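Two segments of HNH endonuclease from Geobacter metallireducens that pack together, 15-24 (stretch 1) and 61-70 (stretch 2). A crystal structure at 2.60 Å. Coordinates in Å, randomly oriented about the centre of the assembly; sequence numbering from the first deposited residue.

Stretch 1 15-24: REKEKARELR
Stretch 2, residues 61-70: GGKSTRGNVV

Stretch 1 is helical, entering from earlier in the chain, and it packs against a largely irregular segment, stretch 2, that becomes a strand at V69 and V70. Together the two bury 376 Å². The closest backbone approach in the register is at A20 and S64, whose CA atoms lie 5.1 Å apart; farther along, the CA atoms of L23 and T65 are separated by 7.5 Å. The chains thus run in the same sense here, with E16 meeting G62 to S64, and L23 meeting S64 to R66 and V69.

The helix contributes one face, formed by E16, K19, A20 and L23, while K17, E18 and R21 direct their CA-to-CB bonds away. Its i to i+4 ladder includes K19 N to R15 O (3.3 Å), A20 N to E16 O (3.0 Å), E22 N to E18 O (3.0 Å), L23 N to K19 O (2.8 Å) and R24 N to A20 O (2.7 Å).

S64 is the centre of the polar contact. With phi/psi of -95/89 and chi1 of -71° (m), it points toward the helix and donates from OG to E16 O at 2.6 Å. That carbonyl therefore accepts twice, from the serine hydroxyl and from A20 N. The methyl of A20 lies beside this bond, its CB 3.3 Å from S64 OG.

The buried carboxylate of E16 (chi1 -79°, chi2 -35°, both m) accepts the second bond across the contact, from S64 N to OE2 at 2.7 Å and an N-H...O angle of 157°. OE2 also forms a salt bridge with K19 NZ at 2.8 Å, while K19 NZ makes a weak hydrogen bond to E16 OE1 at 3.1 Å. Both carboxylate oxygens are thereby engaged, and the charge buried with E16 is balanced from its own helix. K19 reaches back with chi1 m, chi2 t and chi3 p.

In stretch 2, K63 (-104/162) is extended, and its carbonyl O accepts from N68 ND2 at 2.6 Å and 171°. N68 has chi1 t. S64 OG and both amide atoms of N68 have further partners elsewhere in the structure. The backbone turns through R66 to N68 with helical phi/psi, and T65 O accepts V69 N at 2.8 Å and, weakly, N68 N at 3.0 Å.

The remaining contact is apolar. L23 (chi1 t, chi2 p) places CD2 3.8 Å from V69 CG2 and 3.8 Å from T65 C, so this methyl packs against the turn's backbone as well as the valine. The side chain of R66 lies alongside, its CG 4.4 Å from L23 CD1.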

# COMPACT_ATOMS: atom_id res chain seq x y z
N ARG A 15 -7.32 -24.06 -0.09
CA ARG A 15 -6.75 -25.35 -0.45
C ARG A 15 -5.23 -25.27 -0.54
O ARG A 15 -4.53 -26.17 -0.09
CB ARG A 15 -7.32 -25.81 -1.79
CG ARG A 15 -6.75 -27.12 -2.30
CD ARG A 15 -6.98 -28.23 -1.30
NE ARG A 15 -6.26 -29.45 -1.67
CZ ARG A 15 -6.19 -30.53 -0.91
NH1 ARG A 15 -6.78 -30.57 0.29
NH2 ARG A 15 -5.52 -31.59 -1.34
N GLU A 16 -4.74 -24.19 -1.14
CA GLU A 16 -3.30 -23.98 -1.30
C GLU A 16 -2.67 -23.51 -0.02
O GLU A 16 -1.51 -23.82 0.25
CB GLU A 16 -3.01 -22.95 -2.40
CG GLU A 16 -3.12 -23.49 -3.81
CD GLU A 16 -2.65 -24.93 -3.90
OE1 GLU A 16 -3.48 -25.83 -3.64
OE2 GLU A 16 -1.46 -25.18 -4.23
N LYS A 17 -3.42 -22.76 0.78
CA LYS A 17 -2.92 -22.25 2.05
C LYS A 17 -2.79 -23.35 3.09
O LYS A 17 -2.07 -23.20 4.07
CB LYS A 17 -3.83 -21.13 2.58
CG LYS A 17 -3.60 -19.78 1.92
CD LYS A 17 -4.38 -18.69 2.65
CE LYS A 17 -4.11 -17.32 2.07
NZ LYS A 17 -5.02 -16.29 2.65
N GLU A 18 -3.51 -24.45 2.87
CA GLU A 18 -3.46 -25.59 3.78
C GLU A 18 -2.30 -26.48 3.38
O GLU A 18 -1.52 -26.90 4.22
CB GLU A 18 -4.75 -26.39 3.73
CG GLU A 18 -5.82 -25.90 4.68
CD GLU A 18 -7.08 -26.76 4.59
OE1 GLU A 18 -6.98 -27.99 4.78
OE2 GLU A 18 -8.16 -26.18 4.33
N LYS A 19 -2.18 -26.78 2.09
CA LYS A 19 -1.08 -27.60 1.62
C LYS A 19 0.23 -26.88 1.98
O LYS A 19 1.24 -27.52 2.24
CB LYS A 19 -1.18 -27.80 0.11
CG LYS A 19 -2.40 -28.60 -0.32
CD LYS A 19 -2.65 -28.43 -1.80
CE LYS A 19 -1.39 -28.77 -2.58
NZ LYS A 19 -1.28 -27.94 -3.81
N ALA A 20 0.20 -25.55 2.00
CA ALA A 20 1.39 -24.78 2.34
C ALA A 20 1.75 -25.04 3.80
O ALA A 20 2.90 -25.37 4.13
CB ALA A 20 1.15 -23.30 2.12
N ARG A 21 0.76 -24.90 4.68
CA ARG A 21 0.95 -25.12 6.11
C ARG A 21 1.52 -26.51 6.37
O ARG A 21 2.27 -26.73 7.31
CB ARG A 21 -0.38 -24.98 6.83
CG ARG A 21 -0.83 -23.55 7.04
CD ARG A 21 -2.31 -23.51 7.39
NE ARG A 21 -2.73 -24.69 8.15
CZ ARG A 21 -3.99 -25.10 8.29
NH1 ARG A 21 -4.98 -24.42 7.72
NH2 ARG A 21 -4.26 -26.20 8.98
N GLU A 22 1.15 -27.46 5.52
CA GLU A 22 1.63 -28.83 5.67
C GLU A 22 3.02 -28.92 5.10
O GLU A 22 3.87 -29.63 5.62
CB GLU A 22 0.71 -29.78 4.89
CG GLU A 22 0.90 -31.25 5.21
CD GLU A 22 0.24 -31.64 6.52
OE1 GLU A 22 -0.77 -31.00 6.88
OE2 GLU A 22 0.72 -32.60 7.17
N LEU A 23 3.26 -28.21 4.01
CA LEU A 23 4.56 -28.25 3.35
C LEU A 23 5.59 -27.56 4.21
O LEU A 23 6.76 -27.92 4.19
CB LEU A 23 4.48 -27.59 1.97
CG LEU A 23 5.70 -27.64 1.03
CD1 LEU A 23 6.14 -29.06 0.78
CD2 LEU A 23 5.32 -26.98 -0.28
N ARG A 24 5.15 -26.58 4.97
CA ARG A 24 6.04 -25.82 5.82
C ARG A 24 6.53 -26.65 7.00
O ARG A 24 7.59 -26.38 7.56
CB ARG A 24 5.32 -24.58 6.32
CG ARG A 24 6.18 -23.62 7.10
CD ARG A 24 5.36 -22.43 7.57
NE ARG A 24 4.80 -21.69 6.45
CZ ARG A 24 3.50 -21.40 6.32
NH1 ARG A 24 2.64 -21.79 7.26
NH2 ARG A 24 3.07 -20.71 5.27
N GLY A 61 -2.91 -17.93 -8.96
CA GLY A 61 -2.96 -19.29 -9.47
C GLY A 61 -1.87 -20.24 -8.98
O GLY A 61 -2.06 -21.45 -9.04
N GLY A 62 -0.75 -19.70 -8.51
CA GLY A 62 0.34 -20.52 -8.02
C GLY A 62 -0.04 -21.58 -6.99
O GLY A 62 -0.98 -21.41 -6.19
N LYS A 63 0.70 -22.69 -7.01
CA LYS A 63 0.44 -23.79 -6.09
C LYS A 63 1.46 -23.86 -4.95
O LYS A 63 2.54 -23.27 -5.02
CB LYS A 63 0.45 -25.11 -6.86
CG LYS A 63 -0.56 -25.14 -7.99
CD LYS A 63 -1.95 -24.84 -7.45
CE LYS A 63 -2.96 -24.60 -8.55
NZ LYS A 63 -3.06 -25.78 -9.45
N SER A 64 1.10 -24.58 -3.89
CA SER A 64 2.01 -24.78 -2.77
C SER A 64 2.71 -26.10 -3.03
O SER A 64 2.22 -27.16 -2.64
CB SER A 64 1.23 -24.85 -1.46
OG SER A 64 0.70 -23.58 -1.11
N THR A 65 3.83 -26.05 -3.74
CA THR A 65 4.59 -27.25 -4.05
C THR A 65 6.07 -26.90 -3.99
O THR A 65 6.43 -25.73 -4.10
CB THR A 65 4.27 -27.79 -5.47
OG1 THR A 65 4.81 -26.91 -6.45
CG2 THR A 65 2.78 -27.91 -5.67
N ARG A 66 6.93 -27.91 -3.80
CA ARG A 66 8.36 -27.69 -3.71
C ARG A 66 8.87 -26.78 -4.82
O ARG A 66 9.75 -25.94 -4.60
CB ARG A 66 9.11 -29.01 -3.77
CG ARG A 66 8.92 -29.87 -2.53
CD ARG A 66 9.75 -31.13 -2.63
NE ARG A 66 9.21 -32.06 -3.61
CZ ARG A 66 9.74 -33.26 -3.86
NH1 ARG A 66 10.81 -33.65 -3.19
NH2 ARG A 66 9.18 -34.07 -4.75
N GLY A 67 8.29 -26.94 -6.01
CA GLY A 67 8.70 -26.14 -7.15
C GLY A 67 8.37 -24.65 -7.07
O GLY A 67 9.20 -23.80 -7.42
N ASN A 68 7.18 -24.32 -6.61
CA ASN A 68 6.74 -22.94 -6.52
C ASN A 68 7.02 -22.32 -5.13
O ASN A 68 6.84 -21.13 -4.90
CB ASN A 68 5.25 -22.87 -6.88
CG ASN A 68 4.73 -21.47 -6.96
OD1 ASN A 68 5.35 -20.60 -7.57
ND2 ASN A 68 3.56 -21.24 -6.36
N VAL A 69 7.46 -23.15 -4.21
CA VAL A 69 7.76 -22.69 -2.86
C VAL A 69 9.25 -22.43 -2.77
O VAL A 69 10.06 -23.13 -3.39
CB VAL A 69 7.28 -23.73 -1.83
CG1 VAL A 69 8.16 -23.72 -0.62
CG2 VAL A 69 5.85 -23.40 -1.43
N VAL A 70 9.62 -21.41 -2.01
CA VAL A 70 11.01 -21.00 -1.87
C VAL A 70 11.23 -20.22 -0.56
O VAL A 70 10.33 -19.53 -0.07
CB VAL A 70 11.35 -20.12 -3.08
CG1 VAL A 70 11.43 -18.67 -2.67
CG2 VAL A 70 12.61 -20.59 -3.71